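Local coordinates for protein Cg9734-pa (Drosophila melanogaster, PDB 2BK9) that binds a heme whose iron is held by two histidines, and probably carries oxygen, at residues A[81-93]-A[136-148]. The protein carries 1 engineered substitution. Residues are numbered along the deposited sequence; the frame is centred on the assembly and turned at random.
With MG (magnesium ion), chain D; HEM (protoporphyrin IX containing Fe), chain B.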
ATOM      1  N   ASP A  81     -15.595  11.139  -1.481  1.00  6.95           N
ATOM      2  CA  ASP A  81     -14.492  10.362  -0.956  1.00  7.51           C
ATOM      3  C   ASP A  81     -14.712   8.861  -1.050  1.00  5.92           C
ATOM      4  O   ASP A  81     -13.858   8.119  -1.537  1.00  6.47           O
ATOM      5  CB  ASP A  81     -14.152  10.772   0.527  1.00  9.02           C
ATOM      6  CG  ASP A  81     -15.364  10.787   1.503  1.00 10.88           C
ATOM      7  OD1 ASP A  81     -16.519  10.559   1.169  1.00 12.35           O
ATOM      8  OD2 ASP A  81     -15.177  11.127   2.695  1.00 16.63           O
ATOM      9  N   LEU A  82     -15.840   8.370  -0.542  1.00  6.41           N
ATOM     10  CA  LEU A  82     -16.085   6.936  -0.507  1.00  6.56           C
ATOM     11  C   LEU A  82     -16.128   6.344  -1.916  1.00  5.90           C
ATOM     12  O   LEU A  82     -15.573   5.284  -2.193  1.00  6.76           O
ATOM     13  CB  LEU A  82     -17.367   6.623   0.243  1.00  6.43           C
ATOM     14  CG  LEU A  82     -17.332   7.012   1.725  1.00  8.90           C
ATOM     15  CD1 LEU A  82     -18.694   6.675   2.347  1.00 10.81           C
ATOM     16  CD2 LEU A  82     -16.240   6.362   2.507  1.00 12.49           C
ATOM     17  N   GLU A  83     -16.774   7.074  -2.806  1.00  6.13           N
ATOM     18  CA  GLU A  83     -16.878   6.681  -4.208  1.00  6.67           C
ATOM     19  C   GLU A  83     -15.506   6.623  -4.879  1.00  5.90           C
ATOM     20  O   GLU A  83     -15.192   5.692  -5.612  1.00  6.51           O
ATOM     21  CB  GLU A  83     -17.776   7.671  -4.953  1.00  7.40           C
ATOM     22  CG  GLU A  83     -19.214   7.692  -4.483  1.00  9.91           C
ATOM     23  CD  GLU A  83     -19.559   8.639  -3.324  1.00  9.43           C
ATOM     24  OE1 GLU A  83     -18.701   9.048  -2.520  1.00  9.64           O
ATOM     25  OE2 GLU A  83     -20.765   8.999  -3.235  1.00 11.35           O
ATOM     26  N   LYS A  84     -14.709   7.658  -4.649  1.00  5.78           N
ATOM     27  CA  LYS A  84     -13.414   7.711  -5.289  1.00  6.04           C
ATOM     28  C   LYS A  84     -12.478   6.641  -4.748  1.00  5.97           C
ATOM     29  O   LYS A  84     -11.719   6.030  -5.526  1.00  6.42           O
ATOM     30  CB  LYS A  84     -12.811   9.092  -5.123  1.00  6.24           C
ATOM     31  CG  LYS A  84     -13.477  10.165  -5.965  1.00  6.61           C
ATOM     32  CD  LYS A  84     -12.996  11.572  -5.629  1.00  8.45           C
ATOM     33  CE  LYS A  84     -13.612  12.628  -6.545  1.00  9.32           C
ATOM     34  NZ  LYS A  84     -13.277  12.512  -7.946  1.00  9.53           N
ATOM     35  N   LEU A  85     -12.537   6.357  -3.449  1.00  5.35           N
ATOM     36  CA  LEU A  85     -11.747   5.252  -2.892  1.00  5.65           C
ATOM     37  C   LEU A  85     -12.174   3.915  -3.472  1.00  5.44           C
ATOM     38  O   LEU A  85     -11.365   3.057  -3.798  1.00  5.97           O
ATOM     39  CB  LEU A  85     -11.817   5.225  -1.376  1.00  6.48           C
ATOM     40  CG  LEU A  85     -11.163   6.391  -0.656  1.00  6.08           C
ATOM     41  CD1 LEU A  85     -11.498   6.362   0.806  1.00  8.58           C
ATOM     42  CD2 LEU A  85      -9.654   6.375  -0.862  1.00  8.20           C
ATOM     43  N   ASP A  86     -13.487   3.714  -3.581  1.00  6.15           N
ATOM     44  CA  ASP A  86     -13.988   2.471  -4.133  1.00  6.43           C
ATOM     45  C   ASP A  86     -13.467   2.308  -5.561  1.00  6.17           C
ATOM     46  O   ASP A  86     -13.062   1.201  -5.966  1.00  6.57           O
ATOM     47  CB  ASP A  86     -15.497   2.406  -4.104  1.00  7.47           C
ATOM     48  CG  ASP A  86     -15.974   1.033  -4.464  1.00  9.26           C
ATOM     49  OD1 ASP A  86     -15.957   0.133  -3.645  1.00 12.03           O
ATOM     50  OD2 ASP A  86     -16.359   0.781  -5.603  1.00 17.94           O
ATOM     51  N   GLU A  87     -13.483   3.382  -6.344  1.00  6.08           N
ATOM     52  CA  GLU A  87     -12.981   3.320  -7.698  1.00  6.14           C
ATOM     53  C   GLU A  87     -11.506   2.960  -7.717  1.00  6.02           C
ATOM     54  O   GLU A  87     -11.094   2.082  -8.463  1.00  6.73           O
ATOM     55  CB  GLU A  87     -13.243   4.653  -8.391  1.00  6.89           C
ATOM     56  CG  GLU A  87     -12.717   4.654  -9.778  1.00  8.14           C
ATOM     57  CD  GLU A  87     -12.830   5.988 -10.498  1.00 10.30           C
ATOM     58  OE1 GLU A  87     -13.185   7.052  -9.895  1.00 13.20           O
ATOM     59  OE2 GLU A  87     -12.520   6.006 -11.708  1.00 10.49           O
ATOM     60  N   ILE A  88     -10.698   3.701  -6.982  1.00  5.66           N
ATOM     61  CA  ILE A  88      -9.252   3.500  -6.983  1.00  5.44           C
ATOM     62  C   ILE A  88      -8.942   2.039  -6.668  1.00  5.70           C
ATOM     63  O   ILE A  88      -8.154   1.382  -7.349  1.00  5.90           O
ATOM     64  CB  ILE A  88      -8.588   4.456  -5.993  1.00  5.90           C
ATOM     65  CG1 ILE A  88      -8.661   5.916  -6.508  1.00  6.99           C
ATOM     66  CG2 ILE A  88      -7.177   4.039  -5.697  1.00  6.80           C
ATOM     67  CD1 ILE A  88      -8.389   6.947  -5.445  1.00  7.98           C
ATOM     68  N   TRP A  89      -9.486   1.575  -5.558  1.00  5.60           N
ATOM     69  CA  TRP A  89      -9.028   0.297  -4.988  1.00  5.24           C
ATOM     70  C   TRP A  89      -9.679  -0.909  -5.649  1.00  5.33           C
ATOM     71  O   TRP A  89      -9.095  -1.977  -5.656  1.00  5.62           O
ATOM     72  CB  TRP A  89      -9.149   0.329  -3.479  1.00  5.73           C
ATOM     73  CG  TRP A  89      -8.128   1.255  -2.910  1.00  5.32           C
ATOM     74  CD1 TRP A  89      -8.293   2.583  -2.571  1.00  5.94           C
ATOM     75  CD2 TRP A  89      -6.762   0.967  -2.702  1.00  5.12           C
ATOM     76  NE1 TRP A  89      -7.096   3.108  -2.166  1.00  6.00           N
ATOM     77  CE2 TRP A  89      -6.147   2.127  -2.227  1.00  5.82           C
ATOM     78  CE3 TRP A  89      -5.997  -0.178  -2.847  1.00  6.90           C
ATOM     79  CZ2 TRP A  89      -4.805   2.162  -1.876  1.00  6.76           C
ATOM     80  CZ3 TRP A  89      -4.664  -0.134  -2.507  1.00  7.41           C
ATOM     81  CH2 TRP A  89      -4.090   1.023  -2.014  1.00  7.36           C
ATOM     82  N   THR A  90     -10.868  -0.738  -6.221  1.00  4.83           N
ATOM     83  CA  THR A  90     -11.418  -1.797  -7.037  1.00  5.36           C
ATOM     84  C   THR A  90     -10.545  -2.033  -8.246  1.00  5.64           C
ATOM     85  O   THR A  90     -10.244  -3.170  -8.628  1.00  5.57           O
ATOM     86  CB  THR A  90     -12.854  -1.504  -7.423  1.00  5.65           C
ATOM     87  OG1 THR A  90     -13.671  -1.473  -6.242  1.00  6.76           O
ATOM     88  CG2 THR A  90     -13.394  -2.602  -8.323  1.00  6.52           C
ATOM     89  N   LYS A  91     -10.059  -0.948  -8.835  1.00  5.85           N
ATOM     90  CA  LYS A  91      -9.191  -1.067  -9.997  1.00  5.80           C
ATOM     91  C   LYS A  91      -7.860  -1.729  -9.618  1.00  5.70           C
ATOM     92  O   LYS A  91      -7.393  -2.626 -10.316  1.00  6.00           O
ATOM     93  CB  LYS A  91      -8.975   0.285 -10.677  1.00  7.12           C
ATOM     94  CG  LYS A  91      -8.027   0.173 -11.850  1.00  7.36           C
ATOM     95  CD  LYS A  91      -7.969   1.448 -12.672  1.00  9.72           C
ATOM     96  CE  LYS A  91      -7.083   1.256 -13.863  1.00 11.19           C
ATOM     97  NZ  LYS A  91      -7.734   0.452 -14.944  1.00 17.56           N
ATOM     98  N   ILE A  92      -7.289  -1.354  -8.491  1.00  5.68           N
ATOM     99  CA  ILE A  92      -6.078  -2.041  -8.037  1.00  6.35           C
ATOM    100  C   ILE A  92      -6.347  -3.532  -7.858  1.00  5.26           C
ATOM    101  O   ILE A  92      -5.574  -4.383  -8.303  1.00  5.58           O
ATOM    102  CB  ILE A  92      -5.585  -1.430  -6.724  1.00  6.65           C
ATOM    103  CG1 ILE A  92      -5.131   0.022  -6.923  1.00  8.01           C
ATOM    104  CG2 ILE A  92      -4.467  -2.251  -6.131  1.00  7.11           C
ATOM    105  CD1 ILE A  92      -4.070   0.214  -7.943  1.00  9.61           C
ATOM    106  N   ALA A  93      -7.444  -3.887  -7.221  1.00  5.01           N
ATOM    107  CA  ALA A  93      -7.744  -5.287  -6.975  1.00  5.66           C
ATOM    108  C   ALA A  93      -7.849  -6.046  -8.302  1.00  4.88           C
ATOM    109  O   ALA A  93      -7.249  -7.113  -8.488  1.00  5.38           O
ATOM    110  CB  ALA A  93      -9.008  -5.448  -6.179  1.00  6.52           C
ATOM    111  N   ASP A 136      -7.407  -0.356   6.514  1.00  7.02           N
ATOM    112  CA  ASP A 136      -8.439  -1.368   6.588  1.00  7.51           C
ATOM    113  C   ASP A 136      -9.603  -1.055   5.687  1.00  6.96           C
ATOM    114  O   ASP A 136     -10.196  -1.952   5.079  1.00  7.31           O
ATOM    115  CB  ASP A 136      -8.934  -1.500   8.019  1.00 10.10           C
ATOM    116  CG  ASP A 136      -7.968  -2.176   8.912  0.80 14.39           C
ATOM    117  OD1 ASP A 136      -7.007  -2.815   8.417  0.80 18.12           O
ATOM    118  OD2 ASP A 136      -8.114  -2.094  10.143  0.80 17.29           O
ATOM    119  N   HIS A 137      -9.973   0.210   5.558  1.00  6.36           N
ATOM    120  CA  HIS A 137     -11.030   0.604   4.647  1.00  6.83           C
ATOM    121  C   HIS A 137     -10.712   0.233   3.242  1.00  6.50           C
ATOM    122  O   HIS A 137     -11.514  -0.381   2.523  1.00  7.09           O
ATOM    123  CB  HIS A 137     -11.350   2.088   4.765  1.00  7.71           C
ATOM    124  CG  HIS A 137     -12.484   2.503   3.903  1.00  7.02           C
ATOM    125  ND1 HIS A 137     -13.792   2.328   4.281  1.00 10.05           N
ATOM    126  CD2 HIS A 137     -12.509   2.958   2.633  1.00  7.39           C
ATOM    127  CE1 HIS A 137     -14.576   2.749   3.307  1.00 10.34           C
ATOM    128  NE2 HIS A 137     -13.827   3.120   2.282  1.00  9.25           N
ATOM    129  N   VAL A 138      -9.512   0.600   2.798  1.00  5.67           N
ATOM    130  CA  VAL A 138      -9.183   0.306   1.418  1.00  6.76           C
ATOM    131  C   VAL A 138      -9.034  -1.201   1.178  1.00  6.28           C
ATOM    132  O   VAL A 138      -9.376  -1.685   0.122  1.00  6.88           O
ATOM    133  CB  VAL A 138      -8.033   1.167   0.840  1.00  9.02           C
ATOM    134  CG1 VAL A 138      -8.334   2.630   1.038  1.00  9.15           C
ATOM    135  CG2 VAL A 138      -6.774   0.825   1.417  1.00  9.80           C
ATOM    136  N   TYR A 139      -8.560  -1.927   2.170  1.00  6.96           N
ATOM    137  CA  TYR A 139      -8.491  -3.405   2.070  1.00  7.59           C
ATOM    138  C   TYR A 139      -9.873  -4.021   1.977  1.00  7.72           C
ATOM    139  O   TYR A 139     -10.040  -5.041   1.282  1.00  8.08           O
ATOM    140  CB  TYR A 139      -7.701  -3.993   3.232  1.00  8.24           C
ATOM    141  CG  TYR A 139      -6.254  -4.129   2.893  1.00  7.01           C
ATOM    142  CD1 TYR A 139      -5.499  -3.086   2.343  1.00  9.07           C
ATOM    143  CD2 TYR A 139      -5.597  -5.321   3.080  1.00  8.44           C
ATOM    144  CE1 TYR A 139      -4.176  -3.205   1.999  1.00  9.50           C
ATOM    145  CE2 TYR A 139      -4.232  -5.447   2.717  1.00  7.84           C
ATOM    146  CZ  TYR A 139      -3.562  -4.397   2.134  1.00  7.70           C
ATOM    147  OH  TYR A 139      -2.244  -4.492   1.762  1.00  8.55           O
ATOM    148  N   ALA A 140     -10.870  -3.447   2.649  1.00  6.47           N
ATOM    149  CA  ALA A 140     -12.255  -3.912   2.478  1.00  7.11           C
ATOM    150  C   ALA A 140     -12.653  -3.829   1.015  1.00  6.50           C
ATOM    151  O   ALA A 140     -13.309  -4.725   0.504  1.00  7.23           O
ATOM    152  N   ILE A 141     -12.244  -2.756   0.338  1.00  6.16           N
ATOM    153  CA  ILE A 141     -12.564  -2.571  -1.042  1.00  5.52           C
ATOM    154  C   ILE A 141     -11.873  -3.633  -1.906  1.00  5.89           C
ATOM    155  O   ILE A 141     -12.499  -4.278  -2.775  1.00  5.69           O
ATOM    156  CB  ILE A 141     -12.209  -1.165  -1.514  1.00  5.70           C
ATOM    157  CG1 ILE A 141     -12.977  -0.082  -0.747  1.00  7.03           C
ATOM    158  CG2 ILE A 141     -12.438  -1.087  -3.023  1.00  5.85           C
ATOM    159  CD1 ILE A 141     -12.417   1.317  -0.879  1.00  7.22           C
ATOM    160  N   ILE A 142     -10.576  -3.846  -1.684  1.00  5.54           N
ATOM    161  CA  ILE A 142      -9.865  -4.869  -2.428  1.00  5.25           C
ATOM    162  C   ILE A 142     -10.560  -6.208  -2.257  1.00  5.42           C
ATOM    163  O   ILE A 142     -10.768  -6.994  -3.194  1.00  5.37           O
ATOM    164  CB  ILE A 142      -8.388  -4.983  -1.947  1.00  5.62           C
ATOM    165  CG1 ILE A 142      -7.628  -3.655  -2.168  1.00  6.45           C
ATOM    166  CG2 ILE A 142      -7.671  -6.148  -2.675  1.00  6.34           C
ATOM    167  CD1 ILE A 142      -6.258  -3.717  -1.589  1.00  8.30           C
ATOM    168  N   PHE A 143     -10.861  -6.535  -1.007  1.00  5.33           N
ATOM    169  CA  PHE A 143     -11.262  -7.910  -0.670  1.00  5.77           C
ATOM    170  C   PHE A 143     -12.682  -8.256  -1.082  1.00  6.16           C
ATOM    171  O   PHE A 143     -13.006  -9.441  -1.184  1.00  7.15           O
ATOM    172  CB  PHE A 143     -11.045  -8.182   0.819  1.00  6.21           C
ATOM    173  CG  PHE A 143      -9.601  -8.341   1.224  1.00  5.71           C
ATOM    174  CD1 PHE A 143      -8.539  -8.129   0.377  1.00  7.46           C
ATOM    175  CD2 PHE A 143      -9.325  -8.718   2.499  1.00  8.60           C
ATOM    176  CE1 PHE A 143      -7.224  -8.324   0.786  1.00  7.28           C
ATOM    177  CE2 PHE A 143      -8.015  -8.865   2.909  1.00 10.03           C
ATOM    178  CZ  PHE A 143      -6.973  -8.662   2.070  1.00  8.03           C
ATOM    179  N   LYS A 144     -13.493  -7.265  -1.415  1.00  6.01           N
ATOM    180  CA  LYS A 144     -14.799  -7.556  -2.015  1.00  6.57           C
ATOM    181  C   LYS A 144     -14.685  -7.766  -3.514  1.00  6.48           C
ATOM    182  O   LYS A 144     -15.708  -7.971  -4.147  1.00  8.20           O
ATOM    183  CB  LYS A 144     -15.892  -6.525  -1.621  1.00  8.21           C
ATOM    184  CG  LYS A 144     -15.710  -5.160  -2.169  1.00  7.69           C
ATOM    185  CD  LYS A 144     -16.891  -4.274  -1.779  1.00  9.94           C
ATOM    186  CE  LYS A 144     -16.741  -2.774  -2.151  1.00  9.66           C
ATOM    187  NZ  LYS A 144     -16.616  -2.561  -3.613  1.00  9.61           N
ATOM    188  N   ALA A 145     -13.479  -7.719  -4.090  1.00  5.90           N
ATOM    189  CA  ALA A 145     -13.288  -7.938  -5.497  1.00  6.24           C
ATOM    190  C   ALA A 145     -12.558  -9.245  -5.850  1.00  5.73           C
ATOM    191  O   ALA A 145     -12.447  -9.548  -7.040  1.00  6.81           O
ATOM    192  CB  ALA A 145     -12.536  -6.770  -6.111  1.00  7.39           C
ATOM    193  N   ILE A 146     -12.054 -10.001  -4.865  1.00  5.41           N
ATOM    194  CA  ILE A 146     -11.271 -11.207  -5.110  1.00  5.79           C
ATOM    195  C   ILE A 146     -11.658 -12.277  -4.131  1.00  5.17           C
ATOM    196  O   ILE A 146     -12.192 -12.019  -3.063  1.00  5.88           O
ATOM    197  CB  ILE A 146      -9.746 -10.932  -5.040  1.00  5.09           C
ATOM    198  CG1 ILE A 146      -9.355 -10.292  -3.694  1.00  5.43           C
ATOM    199  CG2 ILE A 146      -9.306 -10.083  -6.214  1.00  7.03           C
ATOM    200  CD1 ILE A 146      -7.889 -10.343  -3.440  1.00  5.84           C
ATOM    201  N   ASP A 147     -11.369 -13.513  -4.524  1.00  5.45           N
ATOM    202  CA  ASP A 147     -11.402 -14.642  -3.616  1.00  6.07           C
ATOM    203  C   ASP A 147     -10.118 -14.699  -2.788  1.00  5.76           C
ATOM    204  O   ASP A 147      -9.237 -13.856  -2.938  1.00  5.92           O
ATOM    205  CB  ASP A 147     -11.745 -15.941  -4.364  1.00  6.21           C
ATOM    206  CG  ASP A 147     -10.614 -16.524  -5.216  1.00  7.42           C
ATOM    207  OD1 ASP A 147      -9.452 -16.064  -5.128  1.00  6.61           O
ATOM    208  OD2 ASP A 147     -10.888 -17.488  -5.985  1.00  7.76           O
ATOM    209  N   ASP A 148     -10.044 -15.673  -1.892  1.00  5.69           N
ATOM    210  CA  ASP A 148      -8.905 -15.724  -0.989  1.00  6.63           C
ATOM    211  C   ASP A 148      -7.590 -15.854  -1.771  1.00  5.43           C
ATOM    212  O   ASP A 148      -6.541 -15.471  -1.260  1.00  5.85           O
ATOM    213  CB  ASP A 148      -8.985 -16.918  -0.048  1.00  7.89           C
ATOM    214  CG  ASP A 148      -9.920 -16.751   1.066  1.00 11.56           C
ATOM    215  OD1 ASP A 148     -10.542 -15.698   1.217  1.00 11.42           O
ATOM    216  OD2 ASP A 148      -9.968 -17.636   1.955  1.00 16.33           O
TER
HETATM  217 MG    MG D1156     -12.398 -18.751  -6.463  1.00 11.61          MG
HETATM  218  CHA HEM B1154       1.330  -4.452 -10.773  1.00  7.27           C
HETATM  219  CHB HEM B1154      -0.296  -1.338  -7.490  1.00  6.82           C
HETATM  220  CHC HEM B1154       0.186  -4.734  -4.184  1.00  6.37           C
HETATM  221  CHD HEM B1154       2.223  -7.670  -7.342  1.00  5.75           C
HETATM  222  C1A HEM B1154       0.784  -3.350 -10.170  1.00  7.00           C
HETATM  223  C2A HEM B1154       0.260  -2.178 -10.875  1.00  8.47           C
HETATM  224  C3A HEM B1154      -0.221  -1.296  -9.969  1.00  7.51           C
HETATM  225  C4A HEM B1154       0.036  -1.892  -8.689  1.00  6.82           C
HETATM  226  CMA HEM B1154      -0.885   0.084 -10.139  1.00  8.52           C
HETATM  227  CAA HEM B1154       0.265  -2.037 -12.401  1.00  9.39           C
HETATM  228  CBA HEM B1154      -0.854  -2.869 -13.026  1.00  9.16           C
HETATM  229  CGA HEM B1154      -0.684  -2.769 -14.519  1.00 11.81           C
HETATM  230  O1A HEM B1154       0.190  -3.484 -15.094  1.00 14.89           O
HETATM  231  O2A HEM B1154      -1.424  -1.987 -15.139  1.00 13.82           O
HETATM  232  C1B HEM B1154      -0.257  -1.971  -6.270  1.00  6.44           C
HETATM  233  C2B HEM B1154      -0.786  -1.412  -5.058  1.00  6.29           C
HETATM  234  C3B HEM B1154      -0.650  -2.375  -4.126  1.00  6.01           C
HETATM  235  C4B HEM B1154      -0.102  -3.540  -4.751  1.00  5.12           C
HETATM  236  CMB HEM B1154      -1.343  -0.023  -4.928  1.00  7.17           C
HETATM  237  CAB HEM B1154      -1.100  -2.361  -2.716  1.00  7.68           C
HETATM  238  CBB HEM B1154      -1.137  -1.301  -1.929  1.00  9.81           C
HETATM  239  C1C HEM B1154       0.768  -5.836  -4.728  1.00  5.89           C
HETATM  240  C2C HEM B1154       1.062  -7.097  -4.055  1.00  5.96           C
HETATM  241  C3C HEM B1154       1.690  -7.898  -4.916  1.00  6.21           C
HETATM  242  C4C HEM B1154       1.768  -7.184  -6.164  1.00  5.69           C
HETATM  243  CMC HEM B1154       0.676  -7.399  -2.608  1.00  7.09           C
HETATM  244  CAC HEM B1154       2.187  -9.283  -4.597  1.00  6.24           C
HETATM  245  CBC HEM B1154       3.201  -9.916  -5.147  1.00  8.10           C
HETATM  246  C1D HEM B1154       2.188  -7.064  -8.554  1.00  5.69           C
HETATM  247  C2D HEM B1154       2.576  -7.656  -9.763  1.00  6.60           C
HETATM  248  C3D HEM B1154       2.330  -6.705 -10.791  1.00  7.40           C
HETATM  249  C4D HEM B1154       1.762  -5.570 -10.115  1.00  6.73           C
HETATM  250  CMD HEM B1154       3.203  -9.029  -9.930  1.00  7.20           C
HETATM  251  CAD HEM B1154       2.594  -6.906 -12.260  1.00  7.90           C
HETATM  252  CBD HEM B1154       4.019  -6.619 -12.614  1.00  8.24           C
HETATM  253  CGD HEM B1154       4.334  -6.832 -14.062  1.00 10.39           C
HETATM  254  O1D HEM B1154       5.529  -6.775 -14.438  1.00 12.81           O
HETATM  255  O2D HEM B1154       3.389  -7.056 -14.863  1.00 11.50           O
HETATM  256  NA  HEM B1154       0.603  -3.161  -8.841  1.00  6.20           N
HETATM  257  NB  HEM B1154       0.168  -3.290  -6.071  1.00  5.44           N
HETATM  258  NC  HEM B1154       1.209  -5.921  -6.024  1.00  5.70           N
HETATM  259  ND  HEM B1154       1.682  -5.803  -8.782  1.00  6.51           N
HETATM  260 FE   HEM B1154       0.945  -4.527  -7.447  1.00  5.51          FE
HETATM  261  O   HOH W   1     -15.285   3.453  -0.087  1.00 10.71           O
HETATM  262  O   HOH W   2     -14.360  -3.663  -4.764  1.00  7.52           O
HETATM  263  O   HOH W   3     -14.064 -17.562  -5.756  1.00 13.81           O
HETATM  264  O   HOH W   4     -12.198 -19.710  -4.642  1.00 14.24           O
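Val138 sits over one face of the Trp89 indole. Its CB stands 3.5 Å from the centroid of the five-membered ring of Trp89, almost on the ring normal, a CH-pi contact. Val138 CG1 leans to the NE1 and CD1 side, CG2 to the CE2 side. Ile88 CG2 covers the opposite face, so the ring is sandwiched. Trp89 CG is anti to its carbonyl carbon (chi1 -71°), and the ring runs between the helices to the heme, where Trp89 CH2 meets the vinyl carbon CBB of the heme at 3.8 Å. Trp89 NE1 is hydrogen-bonded to Ser72 OG of helix 56-75. Ile142 CD1 approaches Trp89 CE3 obliquely at 3.8 Å.

Ile141 is a knob in the hole formed by Leu85, Asp86, Trp89 and Thr90. Its two branches part: CD1 reaches Leu85 O, and Ile141 CG2 lies 3.6 Å from Trp89 CB and also meets Thr90 OG1. Ala93 CB meets Ala145 CB at 3.8 Å, just past the end of helix 125-143. The axes of 81-93 and 136-143 come within 8.1 Å, at a crossing angle of -54°.

The outer side is polar. Lys144 NZ forms a salt bridge with Asp86 OD1 at 2.8 Å, on the syn lone pair of that oxygen. The lysine chain is extended through chi2 and chi3, and bent at the last torsion (chi4 62°). A water joins Lys144 NZ, Thr90 OG1 and Ile141 O. Another water links Leu82 O to His137 NE2, in the plane of the imidazole.

Replacing Trp89 by an alanine is likely to open a gap between Val138 and Ile88, beside the heme vinyl, and leave Ser72 OG without its indole partner. The contact packs helix 81-96, which carries the axial ligand His96, against helix 125-143 of the globin fold. Its chemistry is graded: apolar and aromatic beside the heme, charged and hydrated at the surface.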